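Local coordinates for 2-dehydropantoate 2-reductase (Enterococcus faecium, PDB 3WFI), which acts as a D-mandelate dehydrogenase of the ketopantoate reductase family, pairing an NAD(+)-binding Rossmann-fold domain with a helical C-terminal domain, at residues L83-Q88 / I112-F116; E99-N105 / N121-T127; T220-F225 / A291-C295. Residue numbers count along the deposited sequence, not the author numbering.

Interaction 1. Residues L83-Q88 / I112-F116; sequences LEKMLQ and IIEKF
At the apolar centre, L87 (chi1 m, chi2 t) inserts between I112 and I113, both in the mt rotamer: its CD1 lies 3.9 Å from I112 CG2 and 4.0 Å from I113 CG1. L83, one turn earlier and in the tp rotamer, continues this seam, with CD2 4.3 Å from I112 CG2 and 4.2 Å from I113 CG1. Segment 83-88 is regular helix, part of helix 80-90. In 112-116 the C-terminal part of helix 109-113 leads into a turn in which K115 N bonds to I112 O (3.1 Å) and F116 N to I113 O (2.8 Å), with F116 at phi -116°, psi -31°. The CA register is E84 against I112 (6.2 Å) and L87 against F116 (7.4 Å). The m rotamer of F116 lays its ring along the helix so that L87 CB sits over one face, 3.6 Å from the centroid and 13° off the normal, a CH-pi contact; Q88 CG touches F116 CZ at 3.9 Å. Outward, E84 CB packs on I112 CG2 (3.7 Å), and the extended E84 side chain ends in a salt bridge, E84 OE1 to K115 NZ, 3.3 Å. Helix 80-90 packs here against helix 109-113 and the turn that follows it, on one side of the Rossmann sheet, where L83 and I113 both also rest on L76 of strand 71-76; K79 and Q82, just upstream, bind NAD(+). Specific polar pairing is thus confined to one ion pair at the partly exposed edge, so the two segments adhere mainly through aliphatic and aromatic contacts.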
ATOM      1  N   LEU B  83      25.629   7.486  -0.187  1.00 27.13           N
ATOM      2  CA  LEU B  83      25.962   8.899   0.069  1.00 25.68           C
ATOM      3  C   LEU B  83      26.327   9.193   1.520  1.00 24.45           C
ATOM      4  O   LEU B  83      27.303   9.887   1.788  1.00 21.91           O
ATOM      5  CB  LEU B  83      24.802   9.826  -0.346  1.00 25.57           C
ATOM      6  CG  LEU B  83      24.986  11.326  -0.030  1.00 25.53           C
ATOM      7  CD1 LEU B  83      26.181  11.912  -0.772  1.00 25.34           C
ATOM      8  CD2 LEU B  83      23.721  12.113  -0.351  1.00 26.25           C
ATOM      9  N   GLU B  84      25.529   8.698   2.464  1.00 24.21           N
ATOM     10  CA  GLU B  84      25.771   9.028   3.859  1.00 23.87           C
ATOM     11  C   GLU B  84      27.084   8.422   4.324  1.00 22.64           C
ATOM     12  O   GLU B  84      27.848   9.067   5.035  1.00 22.14           O
ATOM     13  CB  GLU B  84      24.605   8.597   4.751  1.00 26.49           C
ATOM     14  CG  GLU B  84      24.836   8.932   6.216  1.00 29.09           C
ATOM     15  CD  GLU B  84      23.548   9.132   6.971  1.00 32.48           C
ATOM     16  OE1 GLU B  84      23.508  10.008   7.861  1.00 36.77           O
ATOM     17  OE2 GLU B  84      22.571   8.422   6.653  1.00 35.05           O
ATOM     18  N   LYS B  85      27.357   7.196   3.898  1.00 22.20           N
ATOM     19  CA  LYS B  85      28.627   6.542   4.189  1.00 23.58           C
ATOM     20  C   LYS B  85      29.839   7.293   3.588  1.00 23.11           C
ATOM     21  O   LYS B  85      30.851   7.474   4.267  1.00 23.37           O
ATOM     22  CB  LYS B  85      28.574   5.093   3.691  1.00 25.23           C
ATOM     23  CG  LYS B  85      29.851   4.302   3.885  1.00 26.79           C
ATOM     24  CD  LYS B  85      30.289   4.370   5.323  1.00 28.38           C
ATOM     25  CE  LYS B  85      31.425   3.419   5.617  1.00 30.92           C
ATOM     26  NZ  LYS B  85      31.581   3.278   7.089  1.00 33.34           N
ATOM     27  N   MET B  86      29.732   7.714   2.326  1.00 21.55           N
ATOM     28  CA  MET B  86      30.774   8.520   1.686  1.00 21.08           C
ATOM     29  C   MET B  86      31.054   9.774   2.525  1.00 21.12           C
ATOM     30  O   MET B  86      32.202  10.056   2.883  1.00 21.06           O
ATOM     31  CB  MET B  86      30.368   8.904   0.258  1.00 20.49           C
ATOM     32  CG  MET B  86      31.294   9.899  -0.445  1.00 20.61           C
ATOM     33  SD  MET B  86      32.977   9.283  -0.694  1.00 21.32           S
ATOM     34  CE  MET B  86      32.744   8.315  -2.185  1.00 21.03           C
ATOM     35  N   LEU B  87      30.007  10.504   2.869  1.00 20.89           N
ATOM     36  CA  LEU B  87      30.159  11.720   3.677  1.00 22.11           C
ATOM     37  C   LEU B  87      30.800  11.433   5.022  1.00 22.98           C
ATOM     38  O   LEU B  87      31.701  12.163   5.434  1.00 22.37           O
ATOM     39  CB  LEU B  87      28.813  12.422   3.870  1.00 22.37           C
ATOM     40  CG  LEU B  87      28.281  13.059   2.578  1.00 22.42           C
ATOM     41  CD1 LEU B  87      26.834  13.495   2.756  1.00 23.73           C
ATOM     42  CD2 LEU B  87      29.149  14.225   2.154  1.00 23.10           C
ATOM     43  N   GLN B  88      30.347  10.371   5.693  1.00 23.64           N
ATOM     44  CA  GLN B  88      30.933   9.949   6.961  1.00 25.19           C
ATOM     45  C   GLN B  88      32.422   9.697   6.790  1.00 24.21           C
ATOM     46  O   GLN B  88      33.223  10.153   7.588  1.00 24.64           O
ATOM     47  CB  GLN B  88      30.253   8.669   7.501  1.00 26.67           C
ATOM     48  CG  GLN B  88      28.907   8.914   8.182  1.00 28.41           C
ATOM     49  CD  GLN B  88      28.128   7.626   8.477  1.00 30.13           C
ATOM     50  OE1 GLN B  88      28.565   6.520   8.148  1.00 31.24           O
ATOM     51  NE2 GLN B  88      26.952   7.776   9.080  1.00 30.12           N
ATOM     52  N   ILE B 112      20.660  14.536   4.174  1.00 24.29           N
ATOM     53  CA  ILE B 112      21.880  13.804   4.556  1.00 24.89           C
ATOM     54  C   ILE B 112      23.074  14.766   4.556  1.00 24.61           C
ATOM     55  O   ILE B 112      23.797  14.867   5.543  1.00 25.04           O
ATOM     56  CB  ILE B 112      22.141  12.629   3.593  1.00 25.93           C
ATOM     57  CG1 ILE B 112      21.019  11.587   3.704  1.00 26.87           C
ATOM     58  CG2 ILE B 112      23.472  11.973   3.892  1.00 26.54           C
ATOM     59  CD1 ILE B 112      20.903  10.659   2.509  1.00 27.63           C
ATOM     60  N   ILE B 113      23.241  15.513   3.465  1.00 24.17           N
ATOM     61  CA  ILE B 113      24.375  16.435   3.317  1.00 23.66           C
ATOM     62  C   ILE B 113      24.387  17.491   4.441  1.00 24.99           C
ATOM     63  O   ILE B 113      25.449  17.815   4.996  1.00 22.78           O
ATOM     64  CB  ILE B 113      24.369  17.117   1.930  1.00 23.72           C
ATOM     65  CG1 ILE B 113      24.486  16.063   0.812  1.00 22.94           C
ATOM     66  CG2 ILE B 113      25.519  18.112   1.817  1.00 23.95           C
ATOM     67  CD1 ILE B 113      24.106  16.557  -0.558  1.00 22.26           C
ATOM     68  N   GLU B 114      23.203  17.991   4.801  1.00 25.92           N
ATOM     69  CA  GLU B 114      23.062  18.982   5.886  1.00 28.63           C
ATOM     70  C   GLU B 114      23.663  18.556   7.228  1.00 28.36           C
ATOM     71  O   GLU B 114      24.020  19.400   8.053  1.00 28.13           O
ATOM     72  CB  GLU B 114      21.587  19.350   6.098  1.00 30.99           C
ATOM     73  CG  GLU B 114      21.389  20.556   7.005  1.00 33.73           C
ATOM     74  CD  GLU B 114      19.929  20.913   7.198  1.00 36.24           C
ATOM     75  OE1 GLU B 114      19.104  19.986   7.309  1.00 38.76           O
ATOM     76  OE2 GLU B 114      19.618  22.124   7.236  1.00 38.82           O
ATOM     77  N   LYS B 115      23.769  17.255   7.458  1.00 30.28           N
ATOM     78  CA  LYS B 115      24.408  16.753   8.678  1.00 31.37           C
ATOM     79  C   LYS B 115      25.888  17.128   8.740  1.00 31.02           C
ATOM     80  O   LYS B 115      26.482  17.127   9.827  1.00 30.57           O
ATOM     81  CB  LYS B 115      24.235  15.230   8.791  1.00 33.05           C
ATOM     82  CG  LYS B 115      22.791  14.809   9.042  1.00 34.60           C
ATOM     83  CD  LYS B 115      22.503  13.334   8.762  1.00 36.09           C
ATOM     84  CE  LYS B 115      21.014  13.005   8.885  1.00 37.58           C
ATOM     85  NZ  LYS B 115      20.707  11.599   8.482  1.00 37.07           N
ATOM     86  N   PHE B 116      26.467  17.466   7.582  1.00 28.39           N
ATOM     87  CA  PHE B 116      27.921  17.681   7.437  1.00 27.95           C
ATOM     88  C   PHE B 116      28.312  19.100   7.058  1.00 26.53           C
ATOM     89  O   PHE B 116      29.401  19.545   7.402  1.00 26.57           O
ATOM     90  CB  PHE B 116      28.476  16.705   6.388  1.00 27.42           C
ATOM     91  CG  PHE B 116      28.244  15.265   6.736  1.00 27.42           C
ATOM     92  CD1 PHE B 116      29.199  14.543   7.426  1.00 28.35           C
ATOM     93  CD2 PHE B 116      27.058  14.638   6.390  1.00 27.85           C
ATOM     94  CE1 PHE B 116      28.983  13.205   7.752  1.00 28.92           C
ATOM     95  CE2 PHE B 116      26.834  13.304   6.710  1.00 28.58           C
ATOM     96  CZ  PHE B 116      27.798  12.590   7.400  1.00 29.00           C
TER

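Interaction 2. Residues E99-N105 / N121-T127; sequences EVLCLLN and NIYIGNT
Strands 98-102 and 122-127 are parallel neighbours in the Rossmann sheet, joined through helix 109-113 as a beta-alpha-beta unit; the short segment axes approach to 4.6 Å with a signed crossing angle of -25°. E99 opens the register opposite N121, and its carboxylate OE2 accepts a hydrogen bond from Y123 OH (2.8 Å). V100 pairs with I122: V100 N bonds to N121 O (2.9 Å) and V100 O receives Y123 N (2.8 Å). L101 (tp) lies beside Y123 on the face covered by helix 157-168, L101 CD1 to Y123 CB 4.0 Å, while V100, C102 and I122 point to the face carrying helix 109-113. C102 N then bonds to Y123 O (2.9 Å) and C102 O accepts G125 N (2.8 Å). Beyond the strand, L103 CG nears T127 CG2 (4.4 Å). N105, an NAD(+)-binding residue, closes the segment: its OD1 takes a weak bond from N126 ND2 (3.0 Å) and one from water 1 (2.8 Å), which accepts T127 N at 2.9 Å.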
ATOM      1  N   GLU B  99      32.002  24.024   0.329  1.00 20.50           N
ATOM      2  CA  GLU B  99      30.752  23.949  -0.410  1.00 21.48           C
ATOM      3  C   GLU B  99      30.594  22.543  -0.960  1.00 20.22           C
ATOM      4  O   GLU B  99      31.597  21.862  -1.237  1.00 20.14           O
ATOM      5  CB  GLU B  99      30.728  24.997  -1.530  1.00 22.89           C
ATOM      6  CG  GLU B  99      30.809  26.405  -0.980  1.00 24.84           C
ATOM      7  CD  GLU B  99      30.576  27.475  -2.017  1.00 27.36           C
ATOM      8  OE1 GLU B  99      31.149  27.414  -3.115  1.00 27.37           O
ATOM      9  OE2 GLU B  99      29.820  28.414  -1.706  1.00 33.52           O
ATOM     10  N   VAL B 100      29.345  22.114  -1.100  1.00 19.15           N
ATOM     11  CA  VAL B 100      29.038  20.799  -1.637  1.00 19.38           C
ATOM     12  C   VAL B 100      28.114  20.948  -2.838  1.00 19.55           C
ATOM     13  O   VAL B 100      27.044  21.547  -2.735  1.00 18.98           O
ATOM     14  CB  VAL B 100      28.330  19.902  -0.602  1.00 19.21           C
ATOM     15  CG1 VAL B 100      27.990  18.542  -1.209  1.00 18.65           C
ATOM     16  CG2 VAL B 100      29.182  19.718   0.648  1.00 19.40           C
ATOM     17  N   LEU B 101      28.529  20.390  -3.968  1.00 19.95           N
ATOM     18  CA  LEU B 101      27.713  20.377  -5.177  1.00 21.05           C
ATOM     19  C   LEU B 101      27.281  18.952  -5.440  1.00 21.82           C
ATOM     20  O   LEU B 101      28.120  18.076  -5.672  1.00 20.91           O
ATOM     21  CB  LEU B 101      28.505  20.916  -6.378  1.00 20.84           C
ATOM     22  CG  LEU B 101      27.838  20.768  -7.749  1.00 20.89           C
ATOM     23  CD1 LEU B 101      26.493  21.475  -7.802  1.00 20.73           C
ATOM     24  CD2 LEU B 101      28.765  21.289  -8.837  1.00 21.06           C
ATOM     25  N   CYS B 102      25.975  18.721  -5.368  1.00 23.76           N
ATOM     26  CA  CYS B 102      25.424  17.417  -5.638  1.00 27.99           C
ATOM     27  C   CYS B 102      24.995  17.309  -7.096  1.00 28.14           C
ATOM     28  O   CYS B 102      24.241  18.142  -7.596  1.00 26.58           O
ATOM     29  CB  CYS B 102      24.223  17.135  -4.734  1.00 30.72           C
ATOM     30  SG  CYS B 102      23.637  15.448  -4.987  1.00 39.34           S
ATOM     31  N   LEU B 103      25.511  16.298  -7.777  1.00 31.53           N
ATOM     32  CA  LEU B 103      25.077  15.982  -9.134  1.00 34.21           C
ATOM     33  C   LEU B 103      24.310  14.658  -9.149  1.00 37.54           C
ATOM     34  O   LEU B 103      24.113  14.056 -10.204  1.00 40.06           O
ATOM     35  CB  LEU B 103      26.271  15.966 -10.091  1.00 34.56           C
ATOM     36  CG  LEU B 103      26.746  17.265 -10.724  1.00 34.41           C
ATOM     37  CD1 LEU B 103      26.223  18.494 -10.013  1.00 35.14           C
ATOM     38  CD2 LEU B 103      28.255  17.302 -10.854  1.00 35.82           C
ATOM     39  N   LEU B 104      23.844  14.239  -7.972  1.00 42.37           N
ATOM     40  CA  LEU B 104      22.929  13.105  -7.850  1.00 45.43           C
ATOM     41  C   LEU B 104      21.525  13.616  -8.163  1.00 47.54           C
ATOM     42  O   LEU B 104      21.022  14.532  -7.511  1.00 50.41           O
ATOM     43  CB  LEU B 104      22.914  12.510  -6.437  1.00 44.49           C
ATOM     44  CG  LEU B 104      23.974  11.719  -5.687  1.00 46.17           C
ATOM     45  CD1 LEU B 104      25.280  12.422  -5.336  1.00 44.93           C
ATOM     46  CD2 LEU B 104      23.276  11.174  -4.440  1.00 45.68           C
ATOM     47  N   ASN B 105      20.886  13.014  -9.153  1.00 55.30           N
ATOM     48  CA  ASN B 105      19.533  13.396  -9.522  1.00 58.78           C
ATOM     49  C   ASN B 105      18.547  12.673  -8.614  1.00 60.45           C
ATOM     50  O   ASN B 105      18.036  11.606  -8.961  1.00 66.36           O
ATOM     51  CB  ASN B 105      19.279  13.092 -11.007  1.00 62.72           C
ATOM     52  CG  ASN B 105      20.271  13.804 -11.925  1.00 64.12           C
ATOM     53  OD1 ASN B 105      20.978  14.728 -11.504  1.00 63.85           O
ATOM     54  ND2 ASN B 105      20.324  13.378 -13.184  1.00 65.02           N
ATOM     55  N   ASN B 121      25.684  26.278   2.246  1.00 21.88           N
ATOM     56  CA  ASN B 121      26.833  25.822   1.460  1.00 22.00           C
ATOM     57  C   ASN B 121      26.525  24.638   0.537  1.00 21.38           C
ATOM     58  O   ASN B 121      27.452  24.025  -0.012  1.00 19.82           O
ATOM     59  CB  ASN B 121      27.983  25.437   2.396  1.00 22.22           C
ATOM     60  CG  ASN B 121      28.661  26.641   3.050  1.00 23.54           C
ATOM     61  OD1 ASN B 121      29.344  26.503   4.074  1.00 24.44           O
ATOM     62  ND2 ASN B 121      28.522  27.810   2.446  1.00 23.02           N
ATOM     63  N   ILE B 122      25.242  24.326   0.358  1.00 20.31           N
ATOM     64  CA  ILE B 122      24.847  23.179  -0.481  1.00 20.17           C
ATOM     65  C   ILE B 122      24.264  23.666  -1.803  1.00 19.41           C
ATOM     66  O   ILE B 122      23.437  24.598  -1.839  1.00 17.37           O
ATOM     67  CB  ILE B 122      23.844  22.242   0.222  1.00 20.19           C
ATOM     68  CG1 ILE B 122      24.420  21.747   1.547  1.00 20.68           C
ATOM     69  CG2 ILE B 122      23.529  21.035  -0.661  1.00 20.53           C
ATOM     70  CD1 ILE B 122      23.462  20.918   2.380  1.00 21.60           C
ATOM     71  N   TYR B 123      24.703  23.020  -2.884  1.00 19.41           N
ATOM     72  CA  TYR B 123      24.257  23.346  -4.225  1.00 19.14           C
ATOM     73  C   TYR B 123      23.820  22.052  -4.912  1.00 19.83           C
ATOM     74  O   TYR B 123      24.376  20.985  -4.660  1.00 18.94           O
ATOM     75  CB  TYR B 123      25.364  24.052  -5.021  1.00 19.34           C
ATOM     76  CG  TYR B 123      25.861  25.325  -4.364  1.00 19.56           C
ATOM     77  CD1 TYR B 123      25.345  26.562  -4.725  1.00 20.42           C
ATOM     78  CD2 TYR B 123      26.819  25.278  -3.352  1.00 20.25           C
ATOM     79  CE1 TYR B 123      25.774  27.720  -4.111  1.00 21.29           C
ATOM     80  CE2 TYR B 123      27.260  26.427  -2.724  1.00 21.19           C
ATOM     81  CZ  TYR B 123      26.740  27.648  -3.117  1.00 22.23           C
ATOM     82  OH  TYR B 123      27.153  28.788  -2.500  1.00 24.86           O
ATOM     83  N   ILE B 124      22.793  22.154  -5.744  1.00 20.12           N
ATOM     84  CA  ILE B 124      22.242  20.991  -6.440  1.00 21.55           C
ATOM     85  C   ILE B 124      22.339  21.239  -7.929  1.00 21.85           C
ATOM     86  O   ILE B 124      22.153  22.371  -8.382  1.00 20.18           O
ATOM     87  CB  ILE B 124      20.778  20.739  -6.052  1.00 22.36           C
ATOM     88  CG1 ILE B 124      19.948  22.030  -6.118  1.00 22.80           C
ATOM     89  CG2 ILE B 124      20.711  20.158  -4.654  1.00 22.68           C
ATOM     90  CD1 ILE B 124      18.454  21.789  -6.106  1.00 23.37           C
ATOM     91  N   GLY B 125      22.639  20.192  -8.692  1.00 22.77           N
ATOM     92  CA  GLY B 125      22.759  20.346 -10.128  1.00 23.92           C
ATOM     93  C   GLY B 125      22.508  19.103 -10.964  1.00 24.88           C
ATOM     94  O   GLY B 125      22.342  17.998 -10.451  1.00 23.44           O
ATOM     95  N   ASN B 126      22.456  19.324 -12.269  1.00 27.11           N
ATOM     96  CA  ASN B 126      22.324  18.260 -13.257  1.00 30.01           C
ATOM     97  C   ASN B 126      23.493  18.374 -14.188  1.00 30.01           C
ATOM     98  O   ASN B 126      23.915  19.483 -14.504  1.00 31.35           O
ATOM     99  CB  ASN B 126      21.023  18.416 -14.069  1.00 32.61           C
ATOM    100  CG  ASN B 126      19.777  18.221 -13.229  1.00 35.11           C
ATOM    101  OD1 ASN B 126      18.725  18.790 -13.511  1.00 40.00           O
ATOM    102  ND2 ASN B 126      19.886  17.411 -12.186  1.00 37.85           N
ATOM    103  N   THR B 127      24.020  17.240 -14.634  1.00 30.31           N
ATOM    104  CA  THR B 127      25.066  17.246 -15.650  1.00 30.94           C
ATOM    105  C   THR B 127      24.566  16.523 -16.904  1.00 32.23           C
ATOM    106  O   THR B 127      23.932  15.476 -16.806  1.00 30.62           O
ATOM    107  CB  THR B 127      26.390  16.622 -15.157  1.00 30.03           C
ATOM    108  OG1 THR B 127      27.293  16.499 -16.270  1.00 31.39           O
ATOM    109  CG2 THR B 127      26.170  15.244 -14.533  1.00 30.31           C
TER
HETATM  110  O   HOH W   1      23.201  14.949 -13.140  1.00 40.35           O

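Interaction 3. Residues T220-F225 / A291-C295; sequences TIVNEF and ATPYC
A buried glutamate from one helix meets the N terminus of another with both carboxylate oxygens: E224 OE2 accepts Y294 N (2.8 Å) and E224 OE1 accepts C295 N (2.9 Å), both at N-H...O angles of 157°. These amides belong to the first turn of helix 293-308, where no preceding turn supplies carbonyl acceptors, and the negative charge suits the positive end of the helix dipole. An m, t chi1/chi2 pair carries the carboxylate there. T292, at the N-cap position (psi 55°), turns its OG1 to D296 instead. Segment 220-225 is helical throughout; CA pairs are E224 with T292 (5.5 Å) and I221 with Y294 (6.0 Å). T220 CG2 sits over the Y294 ring, 3.3 Å from the centroid and 5° off the normal, while I221 CG1 meets Y294 CB at 3.8 Å. C295 SG lies 3.7 Å from F225 CE1, obliquely to that ring. Y294 also reaches the second subunit, its OH bonding to E300 and its ring stacking on F297 there. Within the helical C-terminal domain, helix 278-288 packs against F225 and C295, and helix 180-191 touches V222 and F225.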
ATOM      1  N   THR B 220      -2.775  11.340  -5.117  1.00 16.75           N
ATOM      2  CA  THR B 220      -2.588  11.402  -3.677  1.00 16.77           C
ATOM      3  C   THR B 220      -1.104  11.510  -3.335  1.00 16.42           C
ATOM      4  O   THR B 220      -0.716  12.317  -2.477  1.00 16.61           O
ATOM      5  CB  THR B 220      -3.214  10.169  -2.980  1.00 16.92           C
ATOM      6  OG1 THR B 220      -4.602  10.085  -3.315  1.00 17.47           O
ATOM      7  CG2 THR B 220      -3.093  10.259  -1.476  1.00 16.93           C
ATOM      8  N   ILE B 221      -0.277  10.698  -3.984  1.00 16.00           N
ATOM      9  CA  ILE B 221       1.164  10.719  -3.720  1.00 16.02           C
ATOM     10  C   ILE B 221       1.777  12.065  -4.110  1.00 16.46           C
ATOM     11  O   ILE B 221       2.554  12.649  -3.341  1.00 16.31           O
ATOM     12  CB  ILE B 221       1.900   9.552  -4.416  1.00 16.20           C
ATOM     13  CG1 ILE B 221       1.526   8.238  -3.752  1.00 16.13           C
ATOM     14  CG2 ILE B 221       3.418   9.744  -4.355  1.00 16.17           C
ATOM     15  CD1 ILE B 221       1.764   7.017  -4.630  1.00 16.65           C
ATOM     16  N   VAL B 222       1.414  12.579  -5.282  1.00 16.20           N
ATOM     17  CA  VAL B 222       1.975  13.847  -5.749  1.00 16.39           C
ATOM     18  C   VAL B 222       1.607  14.983  -4.785  1.00 16.37           C
ATOM     19  O   VAL B 222       2.417  15.867  -4.515  1.00 16.01           O
ATOM     20  CB  VAL B 222       1.525  14.175  -7.187  1.00 16.58           C
ATOM     21  CG1 VAL B 222       1.900  15.594  -7.564  1.00 16.81           C
ATOM     22  CG2 VAL B 222       2.144  13.198  -8.170  1.00 16.73           C
ATOM     23  N   ASN B 223       0.398  14.935  -4.230  1.00 16.81           N
ATOM     24  CA  ASN B 223       0.001  15.945  -3.250  1.00 16.83           C
ATOM     25  C   ASN B 223       0.824  15.908  -1.988  1.00 16.20           C
ATOM     26  O   ASN B 223       1.113  16.945  -1.405  1.00 15.92           O
ATOM     27  CB  ASN B 223      -1.491  15.865  -2.945  1.00 17.85           C
ATOM     28  CG  ASN B 223      -2.286  16.737  -3.862  1.00 19.30           C
ATOM     29  OD1 ASN B 223      -2.301  17.957  -3.706  1.00 21.17           O
ATOM     30  ND2 ASN B 223      -2.954  16.134  -4.819  1.00 20.49           N
ATOM     31  N   GLU B 224       1.232  14.715  -1.573  1.00 15.62           N
ATOM     32  CA  GLU B 224       2.129  14.582  -0.432  1.00 15.18           C
ATOM     33  C   GLU B 224       3.499  15.203  -0.741  1.00 15.22           C
ATOM     34  O   GLU B 224       4.016  15.997   0.048  1.00 15.38           O
ATOM     35  CB  GLU B 224       2.274  13.108  -0.006  1.00 14.71           C
ATOM     36  CG  GLU B 224       0.984  12.499   0.514  1.00 14.49           C
ATOM     37  CD  GLU B 224       1.131  11.078   1.029  1.00 13.83           C
ATOM     38  OE1 GLU B 224       2.250  10.525   0.982  1.00 13.07           O
ATOM     39  OE2 GLU B 224       0.102  10.503   1.448  1.00 13.07           O
ATOM     40  N   PHE B 225       4.079  14.849  -1.881  1.00 15.47           N
ATOM     41  CA  PHE B 225       5.326  15.484  -2.352  1.00 15.43           C
ATOM     42  C   PHE B 225       5.204  17.019  -2.359  1.00 15.92           C
ATOM     43  O   PHE B 225       6.102  17.735  -1.901  1.00 15.74           O
ATOM     44  CB  PHE B 225       5.679  14.999  -3.772  1.00 15.26           C
ATOM     45  CG  PHE B 225       6.448  13.699  -3.820  1.00 15.50           C
ATOM     46  CD1 PHE B 225       5.846  12.492  -3.495  1.00 15.47           C
ATOM     47  CD2 PHE B 225       7.790  13.680  -4.243  1.00 15.70           C
ATOM     48  CE1 PHE B 225       6.550  11.294  -3.571  1.00 15.22           C
ATOM     49  CE2 PHE B 225       8.499  12.490  -4.317  1.00 15.41           C
ATOM     50  CZ  PHE B 225       7.872  11.295  -3.991  1.00 15.55           C
ATOM     51  N   ALA B 291       1.443  15.135   6.996  1.00 17.28           N
ATOM     52  CA  ALA B 291       1.057  13.744   6.880  1.00 16.59           C
ATOM     53  C   ALA B 291       1.447  13.240   5.488  1.00 15.43           C
ATOM     54  O   ALA B 291       1.151  13.892   4.500  1.00 15.71           O
ATOM     55  CB  ALA B 291      -0.433  13.599   7.117  1.00 16.69           C
ATOM     56  N   THR B 292       2.142  12.108   5.422  1.00 15.02           N
ATOM     57  CA  THR B 292       2.508  11.486   4.154  1.00 14.59           C
ATOM     58  C   THR B 292       2.194   9.974   4.140  1.00 14.37           C
ATOM     59  O   THR B 292       3.064   9.158   3.860  1.00 13.22           O
ATOM     60  CB  THR B 292       4.013  11.671   3.850  1.00 14.55           C
ATOM     61  OG1 THR B 292       4.773  11.029   4.877  1.00 14.58           O
ATOM     62  CG2 THR B 292       4.401  13.155   3.766  1.00 14.67           C
ATOM     63  N   PRO B 293       0.940   9.612   4.432  1.00 14.35           N
ATOM     64  CA  PRO B 293       0.590   8.212   4.635  1.00 14.08           C
ATOM     65  C   PRO B 293       0.795   7.322   3.416  1.00 13.33           C
ATOM     66  O   PRO B 293       1.187   6.173   3.587  1.00 12.46           O
ATOM     67  CB  PRO B 293      -0.886   8.271   5.020  1.00 14.18           C
ATOM     68  CG  PRO B 293      -1.381   9.551   4.429  1.00 14.67           C
ATOM     69  CD  PRO B 293      -0.234  10.499   4.553  1.00 14.52           C
ATOM     70  N   TYR B 294       0.523   7.828   2.210  1.00 13.09           N
ATOM     71  CA  TYR B 294       0.728   7.001   1.012  1.00 13.15           C
ATOM     72  C   TYR B 294       2.224   6.730   0.802  1.00 13.27           C
ATOM     73  O   TYR B 294       2.610   5.626   0.470  1.00 13.52           O
ATOM     74  CB  TYR B 294       0.090   7.630  -0.249  1.00 12.95           C
ATOM     75  CG  TYR B 294      -1.398   7.343  -0.436  1.00 13.15           C
ATOM     76  CD1 TYR B 294      -2.293   7.392   0.626  1.00 13.08           C
ATOM     77  CD2 TYR B 294      -1.899   7.016  -1.691  1.00 13.07           C
ATOM     78  CE1 TYR B 294      -3.638   7.150   0.438  1.00 13.11           C
ATOM     79  CE2 TYR B 294      -3.239   6.759  -1.897  1.00 12.97           C
ATOM     80  CZ  TYR B 294      -4.109   6.825  -0.826  1.00 13.32           C
ATOM     81  OH  TYR B 294      -5.446   6.579  -1.006  1.00 13.21           O
ATOM     82  N   CYS B 295       3.072   7.729   1.031  1.00 13.69           N
ATOM     83  CA  CYS B 295       4.529   7.521   0.952  1.00 13.76           C
ATOM     84  C   CYS B 295       4.990   6.551   2.037  1.00 13.70           C
ATOM     85  O   CYS B 295       5.819   5.674   1.773  1.00 13.70           O
ATOM     86  CB  CYS B 295       5.296   8.852   1.047  1.00 13.96           C
ATOM     87  SG  CYS B 295       5.215   9.914  -0.418  1.00 14.65           S
TER

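In the fold
From the N terminus, 83-88 comes first, then 99-105; 112-116 closes interaction 1 over 23 intervening residues before 121-127 closes interaction 2 over 15. The two contacts therefore cross, and they touch through I113, whose CG2 is 3.5 Å from I122 CD1 and 3.9 Å from V100 CG1, so helix 109-113 is wedged between helix 80-90 and its own flanking strands. Together they join sheet and helical layer in the Rossmann domain. Interaction 3 follows in series, closing a 65-residue, strand-free span within the C-terminal domain. Its centre lies about 26 Å from that of interaction 1 and 25 Å from that of interaction 2, without contact to either.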